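Long-range contacts in thiamine-phosphate synthase (PDB 1XI3), which probably condenses a thiazole phosphate with a hydroxymethylpyrimidine diphosphate to form thiamine phosphate, with magnesium as cofactor: residues L72-R78 / V85-Q91; A134-F138 / V148-L154; N172-A176 / E204-K208. All coordinates share one frame; numbering follows the deposited sequence. Where two conformers were deposited one is given.

Contact 1: residues L72-R78 / V85-Q91; sequences LFFVDDR and VDADGVQ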
ATOM      1  N   LEU A  72       7.525  -5.024 -19.909  1.00 10.53           N
ATOM      2  CA  LEU A  72       6.804  -4.143 -19.014  1.00 10.96           C
ATOM      3  C   LEU A  72       6.592  -4.822 -17.639  1.00  9.64           C
ATOM      4  O   LEU A  72       6.452  -6.050 -17.533  1.00 10.90           O
ATOM      5  CB  LEU A  72       5.464  -3.775 -19.617  1.00 12.45           C
ATOM      6  CG  LEU A  72       5.503  -2.825 -20.835  1.00 13.90           C
ATOM      7  CD1 LEU A  72       4.108  -2.459 -21.329  1.00 16.36           C
ATOM      8  CD2 LEU A  72       6.354  -1.583 -20.527  1.00 17.98           C
ATOM      9  N   PHE A  73       6.561  -3.969 -16.607  1.00 11.17           N
ATOM     10  CA  PHE A  73       6.385  -4.396 -15.216  1.00  9.28           C
ATOM     11  C   PHE A  73       5.278  -3.612 -14.525  1.00  8.72           C
ATOM     12  O   PHE A  73       5.329  -2.371 -14.424  1.00 10.71           O
ATOM     13  CB  PHE A  73       7.677  -4.227 -14.435  1.00 10.18           C
ATOM     14  CG  PHE A  73       7.617  -4.728 -13.040  1.00  8.00           C
ATOM     15  CD1 PHE A  73       6.997  -5.942 -12.742  1.00  8.89           C
ATOM     16  CD2 PHE A  73       8.168  -4.002 -12.004  1.00 11.39           C
ATOM     17  CE1 PHE A  73       6.906  -6.380 -11.404  1.00 12.47           C
ATOM     18  CE2 PHE A  73       8.101  -4.506 -10.639  1.00 13.22           C
ATOM     19  CZ  PHE A  73       7.482  -5.691 -10.403  1.00 11.90           C
ATOM     20  N   PHE A  74       4.267  -4.361 -14.047  1.00  8.55           N
ATOM     21  CA  PHE A  74       3.133  -3.798 -13.343  1.00  7.07           C
ATOM     22  C   PHE A  74       3.056  -4.373 -11.974  1.00  9.07           C
ATOM     23  O   PHE A  74       3.450  -5.514 -11.750  1.00  9.59           O
ATOM     24  CB  PHE A  74       1.826  -4.194 -14.086  1.00  9.77           C
ATOM     25  CG  PHE A  74       1.758  -3.597 -15.441  1.00 11.82           C
ATOM     26  CD1 PHE A  74       1.383  -2.267 -15.603  1.00 12.34           C
ATOM     27  CD2 PHE A  74       2.201  -4.319 -16.553  1.00 10.04           C
ATOM     28  CE1 PHE A  74       1.393  -1.696 -16.890  1.00 11.57           C
ATOM     29  CE2 PHE A  74       2.183  -3.751 -17.818  1.00 10.34           C
ATOM     30  CZ  PHE A  74       1.808  -2.446 -17.969  1.00 12.55           C
ATOM     31  N   VAL A  75       2.512  -3.579 -11.051  1.00  8.84           N
ATOM     32  CA  VAL A  75       2.168  -4.054  -9.717  1.00  9.24           C
ATOM     33  C   VAL A  75       0.641  -4.045  -9.556  1.00  9.85           C
ATOM     34  O   VAL A  75      -0.001  -3.055  -9.880  1.00  9.62           O
ATOM     35  CB  VAL A  75       2.827  -3.183  -8.615  1.00  8.97           C
ATOM     36  CG1 VAL A  75       2.446  -3.686  -7.232  1.00 11.88           C
ATOM     37  CG2 VAL A  75       4.341  -3.205  -8.792  1.00 11.82           C
ATOM     38  N   ASP A  76       0.086  -5.143  -9.024  1.00  8.94           N
ATOM     39  CA  ASP A  76      -1.355  -5.194  -8.725  1.00 10.35           C
ATOM     40  C   ASP A  76      -1.641  -4.334  -7.489  1.00  8.53           C
ATOM     41  O   ASP A  76      -0.936  -4.482  -6.479  1.00  9.58           O
ATOM     42  CB  ASP A  76      -1.816  -6.605  -8.452  1.00 10.72           C
ATOM     43  CG  ASP A  76      -3.320  -6.691  -8.337  1.00 16.09           C
ATOM     44  OD1 ASP A  76      -3.775  -7.285  -7.360  1.00 20.28           O
ATOM     45  OD2 ASP A  76      -4.007  -6.128  -9.199  1.00 15.63           O
ATOM     46  N   ASP A  77      -2.620  -3.415  -7.614  1.00  9.62           N
ATOM     47  CA  ASP A  77      -3.170  -2.617  -6.484  1.00  9.91           C
ATOM     48  C   ASP A  77      -2.229  -1.512  -6.038  1.00 11.74           C
ATOM     49  O   ASP A  77      -2.552  -0.319  -6.148  1.00 11.65           O
ATOM     50  CB  ASP A  77      -3.490  -3.617  -5.339  1.00  9.84           C
ATOM     51  CG  ASP A  77      -4.139  -3.016  -4.095  1.00 14.03           C
ATOM     52  OD1 ASP A  77      -4.562  -3.863  -3.235  1.00 12.12           O
ATOM     53  OD2 ASP A  77      -4.213  -1.800  -3.904  1.00 12.58           O
ATOM     54  N   ARG A  78      -1.063  -1.906  -5.552  1.00 10.41           N
ATOM     55  CA  ARG A  78      -0.238  -1.051  -4.690  1.00  8.66           C
ATOM     56  C   ARG A  78       0.560   0.009  -5.443  1.00 10.00           C
ATOM     57  O   ARG A  78       1.658  -0.262  -5.957  1.00  9.18           O
ATOM     58  CB  ARG A  78       0.694  -1.940  -3.782  1.00  9.08           C
ATOM     59  CG  ARG A  78      -0.070  -2.830  -2.823  1.00 12.46           C
ATOM     60  CD  ARG A  78      -0.653  -1.973  -1.684  1.00 13.88           C
ATOM     61  NE  ARG A  78       0.420  -1.412  -0.893  1.00 12.45           N
ATOM     62  CZ  ARG A  78       1.000  -2.045   0.129  1.00 13.94           C
ATOM     63  NH1 ARG A  78       0.585  -3.219   0.516  1.00 14.06           N
ATOM     64  NH2 ARG A  78       2.002  -1.488   0.746  1.00 15.15           N
ATOM     65  N   VAL A  85       9.460   0.995  -6.669  1.00 10.61           N
ATOM     66  CA  VAL A  85      10.301   0.121  -7.536  1.00 11.47           C
ATOM     67  C   VAL A  85      10.394   0.588  -9.002  1.00 11.93           C
ATOM     68  O   VAL A  85      11.033  -0.084  -9.839  1.00 14.09           O
ATOM     69  CB  VAL A  85       9.878  -1.353  -7.434  1.00 11.11           C
ATOM     70  CG1 VAL A  85       9.775  -1.774  -5.982  1.00 11.12           C
ATOM     71  CG2 VAL A  85       8.612  -1.632  -8.229  1.00 12.97           C
ATOM     72  N   ASP A  86       9.826   1.762  -9.306  1.00 11.03           N
ATOM     73  CA  ASP A  86       9.801   2.324 -10.647  1.00 14.47           C
ATOM     74  C   ASP A  86       9.201   1.383 -11.657  1.00 12.49           C
ATOM     75  O   ASP A  86       9.643   1.232 -12.786  1.00 11.48           O
ATOM     76  CB  ASP A  86      11.201   2.760 -11.087  1.00 18.00           C
ATOM     77  CG  ASP A  86      11.180   3.806 -12.188  1.00 20.95           C
ATOM     78  OD1 ASP A  86      12.242   3.962 -12.865  1.00 23.37           O
ATOM     79  OD2 ASP A  86      10.127   4.465 -12.419  1.00 19.39           O
ATOM     80  N   ALA A  87       8.104   0.751 -11.264  1.00  9.92           N
ATOM     81  CA  ALA A  87       7.356  -0.040 -12.212  1.00 10.62           C
ATOM     82  C   ALA A  87       6.792   0.811 -13.318  1.00  9.25           C
ATOM     83  O   ALA A  87       6.615   2.041 -13.160  1.00 11.85           O
ATOM     84  CB  ALA A  87       6.221  -0.766 -11.484  1.00 12.45           C
ATOM     85  N   ASP A  88       6.487   0.177 -14.444  1.00 10.20           N
ATOM     86  CA  ASP A  88       5.861   0.855 -15.551  1.00 11.20           C
ATOM     87  C   ASP A  88       4.420   1.267 -15.232  1.00 10.65           C
ATOM     88  O   ASP A  88       3.937   2.271 -15.759  1.00 12.29           O
ATOM     89  CB  ASP A  88       5.914   0.011 -16.793  1.00 13.85           C
ATOM     90  CG  ASP A  88       7.365  -0.309 -17.200  1.00 15.32           C
ATOM     91  OD1 ASP A  88       8.124   0.653 -17.493  1.00 18.71           O
ATOM     92  OD2 ASP A  88       7.736  -1.468 -17.177  1.00 13.30           O
ATOM     93  N   GLY A  89       3.748   0.475 -14.379  1.00 10.00           N
ATOM     94  CA  GLY A  89       2.346   0.756 -14.097  1.00  9.72           C
ATOM     95  C   GLY A  89       1.794  -0.002 -12.932  1.00  8.27           C
ATOM     96  O   GLY A  89       2.491  -0.743 -12.235  1.00  8.46           O
ATOM     97  N   VAL A  90       0.497   0.202 -12.738  1.00  9.98           N
ATOM     98  CA  VAL A  90      -0.251  -0.443 -11.656  1.00  9.09           C
ATOM     99  C   VAL A  90      -1.587  -0.930 -12.249  1.00  9.77           C
ATOM    100  O   VAL A  90      -2.142  -0.292 -13.147  1.00 11.37           O
ATOM    101  CB  VAL A  90      -0.509   0.538 -10.485  1.00  9.20           C
ATOM    102  CG1 VAL A  90      -1.309   1.764 -10.964  1.00 10.81           C
ATOM    103  CG2 VAL A  90      -1.153  -0.161  -9.309  1.00 11.84           C
ATOM    104  N   GLN A  91      -2.048  -2.072 -11.772  1.00 10.43           N
ATOM    105  CA  GLN A  91      -3.362  -2.614 -12.137  1.00  9.87           C
ATOM    106  C   GLN A  91      -4.328  -2.303 -10.992  1.00 10.95           C
ATOM    107  O   GLN A  91      -4.004  -2.579  -9.823  1.00 10.24           O
ATOM    108  CB  GLN A  91      -3.273  -4.138 -12.322  1.00 12.50           C
ATOM    109  CG  GLN A  91      -4.578  -4.773 -12.766  1.00 14.38           C
ATOM    110  CD  GLN A  91      -4.842  -4.504 -14.190  1.00 19.86           C
ATOM    111  OE1 GLN A  91      -3.903  -4.224 -14.968  1.00 21.64           O
ATOM    112  NE2 GLN A  91      -6.125  -4.568 -14.584  1.00 19.37           N
TER

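Contact 2: residues A134-F138 / V148-L154; sequences AGSVF and VIGLEGL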
ATOM      1  N   ALA A 134      -9.846  -7.366 -18.973  1.00 12.42           N
ATOM      2  CA  ALA A 134     -11.290  -7.747 -19.086  1.00 13.24           C
ATOM      3  C   ALA A 134     -11.452  -9.211 -18.807  1.00 12.62           C
ATOM      4  O   ALA A 134     -10.859 -10.059 -19.477  1.00 13.37           O
ATOM      5  CB  ALA A 134     -11.829  -7.398 -20.462  1.00 14.73           C
ATOM      6  N   GLY A 135     -12.227  -9.554 -17.764  1.00 12.29           N
ATOM      7  CA  GLY A 135     -12.451 -10.933 -17.427  1.00 12.76           C
ATOM      8  C   GLY A 135     -13.580 -11.074 -16.405  1.00 13.10           C
ATOM      9  O   GLY A 135     -14.258 -10.118 -16.134  1.00 14.12           O
ATOM     10  N   SER A 136     -13.744 -12.243 -15.815  1.00 15.97           N
ATOM     11  CA  SER A 136     -13.023 -13.450 -16.132  1.00 15.36           C
ATOM     12  C   SER A 136     -13.629 -14.066 -17.386  1.00 18.46           C
ATOM     13  O   SER A 136     -14.844 -14.210 -17.491  1.00 16.51           O
ATOM     14  CB  SER A 136     -13.127 -14.436 -14.977  0.65 14.42           C
ATOM     15  OG  SER A 136     -12.232 -15.507 -15.167  0.65 17.98           O
ATOM     16  N   VAL A 137     -12.797 -14.398 -18.367  1.00 14.56           N
ATOM     17  CA  VAL A 137     -13.363 -14.986 -19.600  1.00 14.09           C
ATOM     18  C   VAL A 137     -14.077 -16.330 -19.263  1.00 17.56           C
ATOM     19  O   VAL A 137     -15.243 -16.577 -19.683  1.00 17.54           O
ATOM     20  CB  VAL A 137     -12.302 -15.208 -20.670  1.00 15.79           C
ATOM     21  CG1 VAL A 137     -12.924 -15.750 -21.947  1.00 16.71           C
ATOM     22  CG2 VAL A 137     -11.589 -13.906 -20.976  1.00 14.30           C
ATOM     23  N   PHE A 138     -13.352 -17.158 -18.526  1.00 18.75           N
ATOM     24  CA  PHE A 138     -13.834 -18.454 -18.062  1.00 21.55           C
ATOM     25  C   PHE A 138     -13.678 -18.525 -16.534  1.00 25.42           C
ATOM     26  O   PHE A 138     -12.955 -17.731 -15.930  1.00 20.92           O
ATOM     27  CB  PHE A 138     -13.031 -19.575 -18.707  1.00 22.44           C
ATOM     28  CG  PHE A 138     -12.910 -19.481 -20.198  1.00 22.26           C
ATOM     29  CD1 PHE A 138     -11.710 -19.112 -20.786  1.00 23.31           C
ATOM     30  CD2 PHE A 138     -13.987 -19.802 -21.020  1.00 25.26           C
ATOM     31  CE1 PHE A 138     -11.581 -19.062 -22.167  1.00 24.40           C
ATOM     32  CE2 PHE A 138     -13.864 -19.720 -22.402  1.00 26.92           C
ATOM     33  CZ  PHE A 138     -12.667 -19.353 -22.966  1.00 23.42           C
ATOM     34  N   VAL A 148     -17.691 -13.725 -14.182  1.00 19.99           N
ATOM     35  CA  VAL A 148     -17.312 -14.334 -15.458  1.00 21.76           C
ATOM     36  C   VAL A 148     -18.044 -13.604 -16.581  1.00 25.57           C
ATOM     37  O   VAL A 148     -19.270 -13.398 -16.510  1.00 23.50           O
ATOM     38  CB  VAL A 148     -17.643 -15.832 -15.458  1.00 21.35           C
ATOM     39  CG1 VAL A 148     -17.487 -16.436 -16.849  1.00 23.79           C
ATOM     40  CG2 VAL A 148     -16.767 -16.557 -14.476  1.00 22.36           C
ATOM     41  N   ILE A 149     -17.315 -13.213 -17.631  1.00 22.08           N
ATOM     42  CA  ILE A 149     -17.914 -12.428 -18.722  1.00 20.08           C
ATOM     43  C   ILE A 149     -18.104 -13.223 -20.027  1.00 18.34           C
ATOM     44  O   ILE A 149     -18.964 -12.852 -20.850  1.00 18.80           O
ATOM     45  CB  ILE A 149     -17.139 -11.124 -19.023  1.00 19.84           C
ATOM     46  CG1 ILE A 149     -15.737 -11.436 -19.563  1.00 17.79           C
ATOM     47  CG2 ILE A 149     -17.083 -10.211 -17.773  1.00 20.91           C
ATOM     48  CD1 ILE A 149     -14.960 -10.155 -20.004  1.00 20.15           C
ATOM     49  N   GLY A 150     -17.352 -14.303 -20.195  1.00 18.71           N
ATOM     50  CA  GLY A 150     -17.430 -15.123 -21.403  1.00 21.34           C
ATOM     51  C   GLY A 150     -16.813 -14.471 -22.650  1.00 20.06           C
ATOM     52  O   GLY A 150     -16.467 -13.258 -22.665  1.00 17.17           O
ATOM     53  N   LEU A 151     -16.663 -15.282 -23.700  1.00 22.25           N
ATOM     54  CA  LEU A 151     -16.164 -14.798 -24.989  1.00 19.32           C
ATOM     55  C   LEU A 151     -17.023 -13.706 -25.591  1.00 19.99           C
ATOM     56  O   LEU A 151     -16.480 -12.736 -26.108  1.00 17.99           O
ATOM     57  CB  LEU A 151     -16.000 -15.951 -26.004  1.00 19.95           C
ATOM     58  CG  LEU A 151     -14.931 -16.994 -25.647  1.00 21.11           C
ATOM     59  CD1 LEU A 151     -15.065 -18.275 -26.438  1.00 23.76           C
ATOM     60  CD2 LEU A 151     -13.520 -16.421 -25.849  1.00 18.97           C
ATOM     61  N   GLU A 152     -18.361 -13.842 -25.544  1.00 20.17           N
ATOM     62  CA  GLU A 152     -19.234 -12.791 -26.060  1.00 22.02           C
ATOM     63  C   GLU A 152     -19.099 -11.460 -25.330  1.00 16.17           C
ATOM     64  O   GLU A 152     -19.114 -10.392 -25.934  1.00 17.76           O
ATOM     65  CB  GLU A 152     -20.712 -13.230 -26.004  1.00 24.39           C
ATOM     66  CG  GLU A 152     -21.066 -14.258 -27.063  1.00 31.20           C
ATOM     67  CD  GLU A 152     -22.564 -14.452 -27.205  1.00 33.70           C
ATOM     68  OE1 GLU A 152     -23.324 -13.631 -26.622  1.00 36.67           O
ATOM     69  OE2 GLU A 152     -22.965 -15.421 -27.902  1.00 38.86           O
ATOM     70  N   GLY A 153     -18.981 -11.520 -24.006  1.00 20.01           N
ATOM     71  CA  GLY A 153     -18.825 -10.315 -23.217  1.00 18.44           C
ATOM     72  C   GLY A 153     -17.473  -9.685 -23.456  1.00 14.73           C
ATOM     73  O   GLY A 153     -17.373  -8.470 -23.582  1.00 16.90           O
ATOM     74  N   LEU A 154     -16.460 -10.530 -23.548  1.00 14.90           N
ATOM     75  CA  LEU A 154     -15.121 -10.036 -23.942  1.00 14.33           C
ATOM     76  C   LEU A 154     -15.171  -9.327 -25.306  1.00 15.01           C
ATOM     77  O   LEU A 154     -14.680  -8.229 -25.445  1.00 16.30           O
ATOM     78  CB  LEU A 154     -14.142 -11.192 -23.957  1.00 15.85           C
ATOM     79  CG  LEU A 154     -12.700 -10.830 -24.336  1.00 13.46           C
ATOM     80  CD1 LEU A 154     -12.149  -9.733 -23.349  1.00 13.80           C
ATOM     81  CD2 LEU A 154     -11.870 -12.046 -24.331  1.00 15.22           C
TER

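Contact 3: residues N172-A176 / E204-K208; sequences NKDNA and EELRK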
ATOM      1  N   ASN A 172      -5.801 -20.654 -21.161  1.00 22.93           N
ATOM      2  CA  ASN A 172      -4.721 -21.588 -21.326  1.00 24.13           C
ATOM      3  C   ASN A 172      -4.519 -21.943 -22.789  1.00 19.32           C
ATOM      4  O   ASN A 172      -5.161 -21.385 -23.636  1.00 22.97           O
ATOM      5  CB  ASN A 172      -4.963 -22.835 -20.460  1.00 27.48           C
ATOM      6  CG  ASN A 172      -6.257 -23.536 -20.800  1.00 28.70           C
ATOM      7  OD1 ASN A 172      -6.556 -23.790 -21.972  1.00 30.90           O
ATOM      8  ND2 ASN A 172      -7.051 -23.823 -19.781  1.00 31.90           N
ATOM      9  N   LYS A 173      -3.578 -22.845 -23.073  1.00 24.84           N
ATOM     10  CA  LYS A 173      -3.200 -23.133 -24.466  1.00 28.04           C
ATOM     11  C   LYS A 173      -4.334 -23.729 -25.288  1.00 24.46           C
ATOM     12  O   LYS A 173      -4.341 -23.604 -26.504  1.00 27.33           O
ATOM     13  CB  LYS A 173      -1.976 -24.067 -24.531  1.00 30.21           C
ATOM     14  CG  LYS A 173      -2.201 -25.433 -23.920  1.00 32.46           C
ATOM     15  CD  LYS A 173      -1.035 -26.376 -24.214  1.00 36.20           C
ATOM     16  CE  LYS A 173      -0.327 -26.800 -22.960  1.00 39.34           C
ATOM     17  NZ  LYS A 173       0.898 -27.589 -23.278  1.00 44.42           N
ATOM     18  N   ASP A 174      -5.296 -24.342 -24.609  1.00 29.51           N
ATOM     19  CA  ASP A 174      -6.445 -24.952 -25.271  1.00 28.33           C
ATOM     20  C   ASP A 174      -7.532 -23.963 -25.684  1.00 28.69           C
ATOM     21  O   ASP A 174      -8.278 -24.248 -26.598  1.00 27.66           O
ATOM     22  CB  ASP A 174      -7.049 -26.034 -24.374  1.00 32.37           C
ATOM     23  CG  ASP A 174      -6.074 -27.209 -24.108  1.00 36.94           C
ATOM     24  OD1 ASP A 174      -5.218 -27.504 -24.973  1.00 42.12           O
ATOM     25  OD2 ASP A 174      -6.161 -27.827 -23.030  1.00 40.17           O
ATOM     26  N   ASN A 175      -7.675 -22.831 -24.979  1.00 24.64           N
ATOM     27  CA  ASN A 175      -8.698 -21.838 -25.315  1.00 23.20           C
ATOM     28  C   ASN A 175      -8.113 -20.506 -25.759  1.00 17.13           C
ATOM     29  O   ASN A 175      -8.851 -19.610 -26.178  1.00 16.99           O
ATOM     30  CB  ASN A 175      -9.697 -21.630 -24.164  1.00 22.87           C
ATOM     31  CG  ASN A 175      -9.032 -21.192 -22.871  1.00 23.97           C
ATOM     32  OD1 ASN A 175      -8.048 -20.456 -22.895  1.00 21.79           O
ATOM     33  ND2 ASN A 175      -9.566 -21.643 -21.743  1.00 21.94           N
ATOM     34  N   ALA A 176      -6.788 -20.393 -25.740  1.00 19.68           N
ATOM     35  CA  ALA A 176      -6.130 -19.138 -26.094  1.00 19.97           C
ATOM     36  C   ALA A 176      -6.454 -18.622 -27.493  1.00 19.97           C
ATOM     37  O   ALA A 176      -6.719 -17.439 -27.658  1.00 18.33           O
ATOM     38  CB  ALA A 176      -4.636 -19.238 -25.867  1.00 20.37           C
ATOM     39  N   GLU A 204       6.500 -20.184 -23.499  1.00 22.35           N
ATOM     40  CA  GLU A 204       6.868 -20.312 -24.911  1.00 23.93           C
ATOM     41  C   GLU A 204       5.691 -20.731 -25.784  1.00 21.68           C
ATOM     42  O   GLU A 204       5.478 -20.158 -26.860  1.00 22.55           O
ATOM     43  CB  GLU A 204       7.986 -21.332 -25.100  1.00 27.37           C
ATOM     44  CG  GLU A 204       9.353 -20.797 -24.767  1.00 30.32           C
ATOM     45  CD  GLU A 204      10.439 -21.841 -24.972  1.00 34.97           C
ATOM     46  OE1 GLU A 204      11.369 -21.893 -24.121  1.00 36.57           O
ATOM     47  OE2 GLU A 204      10.355 -22.595 -26.006  1.00 39.02           O
ATOM     48  N   GLU A 205       4.946 -21.726 -25.310  1.00 20.44           N
ATOM     49  CA  GLU A 205       3.778 -22.233 -26.042  1.00 26.88           C
ATOM     50  C   GLU A 205       2.723 -21.154 -26.237  1.00 24.62           C
ATOM     51  O   GLU A 205       2.173 -20.976 -27.308  1.00 22.42           O
ATOM     52  CB  GLU A 205       3.133 -23.366 -25.273  1.00 28.49           C
ATOM     53  CG  GLU A 205       3.975 -24.622 -25.165  1.00 36.00           C
ATOM     54  CD  GLU A 205       3.338 -25.681 -24.261  1.00 37.68           C
ATOM     55  OE1 GLU A 205       2.221 -25.448 -23.730  1.00 38.02           O
ATOM     56  OE2 GLU A 205       3.972 -26.746 -24.083  1.00 44.00           O
ATOM     57  N   LEU A 206       2.443 -20.422 -25.171  1.00 20.37           N
ATOM     58  CA  LEU A 206       1.469 -19.367 -25.253  1.00 18.82           C
ATOM     59  C   LEU A 206       1.947 -18.262 -26.135  1.00 18.32           C
ATOM     60  O   LEU A 206       1.174 -17.705 -26.898  1.00 19.68           O
ATOM     61  CB  LEU A 206       1.113 -18.855 -23.834  1.00 19.21           C
ATOM     62  CG  LEU A 206       0.207 -19.825 -23.081  1.00 18.79           C
ATOM     63  CD1 LEU A 206       0.264 -19.591 -21.531  1.00 20.57           C
ATOM     64  CD2 LEU A 206      -1.222 -19.761 -23.577  1.00 22.24           C
ATOM     65  N   ARG A 207       3.227 -17.910 -26.047  1.00 18.29           N
ATOM     66  CA  ARG A 207       3.754 -16.823 -26.831  1.00 19.82           C
ATOM     67  C   ARG A 207       3.625 -17.119 -28.325  1.00 20.88           C
ATOM     68  O   ARG A 207       3.321 -16.230 -29.127  1.00 19.74           O
ATOM     69  CB  ARG A 207       5.224 -16.567 -26.495  1.00 21.77           C
ATOM     70  CG  ARG A 207       5.888 -15.425 -27.301  1.00 20.97           C
ATOM     71  CD  ARG A 207       5.231 -14.094 -27.126  1.00 20.46           C
ATOM     72  NE  ARG A 207       5.781 -13.093 -28.011  1.00 23.09           N
ATOM     73  CZ  ARG A 207       6.928 -12.427 -27.828  1.00 24.24           C
ATOM     74  NH1 ARG A 207       7.677 -12.556 -26.721  1.00 21.07           N
ATOM     75  NH2 ARG A 207       7.316 -11.563 -28.758  1.00 25.08           N
ATOM     76  N   LYS A 208       3.895 -18.362 -28.666  1.00 22.67           N
ATOM     77  CA  LYS A 208       3.785 -18.815 -30.047  1.00 24.46           C
ATOM     78  C   LYS A 208       2.355 -18.659 -30.538  1.00 24.32           C
ATOM     79  O   LYS A 208       2.126 -18.107 -31.618  1.00 21.81           O
ATOM     80  CB  LYS A 208       4.209 -20.269 -30.145  1.00 25.12           C
ATOM     81  CG  LYS A 208       4.332 -20.769 -31.621  1.00 26.86           C
ATOM     82  CD  LYS A 208       5.037 -22.101 -31.664  1.00 27.42           C
TER

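Contact 1: residues L72-R78 / V85-Q91
D88 turns its carboxylate back onto the start of strand 72-76 and takes the backbone N-H of F73, with D88 OD2 2.8 Å from F73 N on its anti lone pair, the one pointing away from OD1. CG stands anti to the carbonyl carbon of D88 (chi1 -60°), which brings OD2 to that N-H; R63 forms a salt bridge with the same oxygen, so two donors grip it. L72 lays CD2 3.6 Å from D88 OD2, the two side chains crossing at about a right angle. Beyond this clasp the segments run as parallel neighbours of a TIM barrel, joined through helix 79-85 in a beta-alpha-beta unit: V75 N bonds to G89 O, Q91 N to V75 O, and D77 N to Q91 O at 2.7 Å. F73 and V75 face the outer helices. The F73 ring, its CG anti to the backbone N (chi1 -176°), meets V85 CG2 at its edge, 3.8 Å from CE2, while A87 CB comes obliquely to CD2. V90 presses CG2 to within 3.2 Å of V75 O, a tight fit. Inside the barrel the F74 ring lies against G89, CD1 3.5 Å from G89 CA, where a side chain on G89 would collide with it; Y131 meets the same ring edge-to-face. Q91 sends its amide on to S114, and D77 OD2 bonds T52 of the second subunit. F73 and F74 thus put apolar rings on the two faces near the start of strand 72-76, whereas D76 and D77 gather acid at its C-terminal end; D77 lies close to D96, consistent with the predicted magnesium site.

Contact 2: residues A134-F138 / V148-L154
V137 drives both of its methyls into the first turns of helix 150-160: CG1 comes 4.0 Å from L151 CD2, and CG2 3.8 Å from L154 CD2, each pair meeting at a slant. CG1 also sits over one face of the F138 ring, offset toward the rim. The carbonyl of V137 receives only a weak bond from G150 N. I149 makes the firmer link, its N 2.7 Å from S136 O in a nearly straight bond (165° at the hydrogen). Its CG1 sits between the backbone N and the carbonyl carbon (chi1 65°), which carries CD1 over the backbone of G135, 3.6 Å from G135 N, while CG2 packs 3.3 Å from G135 O. Cutting I149 back to an alanine would probably uncover the G135 backbone and open a gap between it and the start of the helix. V148, at the exposed end, rests CG1 3.5 Å from S136 O. The peptide bond before S136 is cis. The segments bracket a loop, not modelled at 141-144, that carries T140, K141 and T142, predicted to bind the thiazole phosphate. Strand 131-135 pairs with strands 110-115 and 165-168, and helix 176-180 packs V179 against F138, L151 and L154.

Contact 3: residues N172-A176 / E204-K208
K173 reaches over to E205 at the edge of the TIM barrel, where an Asx turn built on N172 leads into helix 176-180 and helix 199-214 runs past it. The charged link is a salt bridge at the surface. K173 NZ lies 2.6 Å from E205 OE1, on the syn side of the carboxylate and 26° out of its plane, while the other oxygen stays farther off. In the lysine, CG sits between the backbone N and the carbonyl carbon (chi1 62°), and the chain then runs extended except for one bend at chi3, which lays CE close beside OE1. E205 meets it with a chain extended beyond CG, the two side chains slanting across one another. The apolar part lies beneath the ion pair. L206 points CD2 into the turn, 3.9 Å from K173 N and 4.1 Å from A176 CB; L206 also touches L17, A192 and V193, which tie this helix to strand 17-20 and helix 191-194. The other bonds within 172-176 shape the turn. N172 OD1 accepts from D174 N at 3.0 Å and, weakly, from N175 N. One bond leaves the segment, from N175 ND2 to G170 O; as G170 is predicted to bind the thiazole phosphate, the turn probably lies next to that pocket. The amide oxygen of N175 is turned to the start of the segment, where N175 OD1 takes the N-H of N172 at 2.8 Å in an almost linear bond.

How the contacts relate
Contact 1 is the buried one, two neighbouring barrel strands bound by main-chain hydrogen bonds, with aromatic rings inside and out. Contacts 2 and 3 lie on the opposite side of the chain's centre and are only partly buried; contact 2 joins a strand end and its following loop to a helix, contact 3 a turn to a helix. Contact 2 shares the parallel sheet with contact 1 through strand 131-135, but holds mostly by aliphatic packing and few bonds; contact 3 buries least and relies on a surface ion pair and one leucine. Contacts 2 and 3 touch directly, F138 CE1 lying 3.3 Å from N175 ND2. Contact 1 carries predicted pyrimidine and magnesium residues, whereas the other two lie near residues predicted to bind the thiazole phosphate.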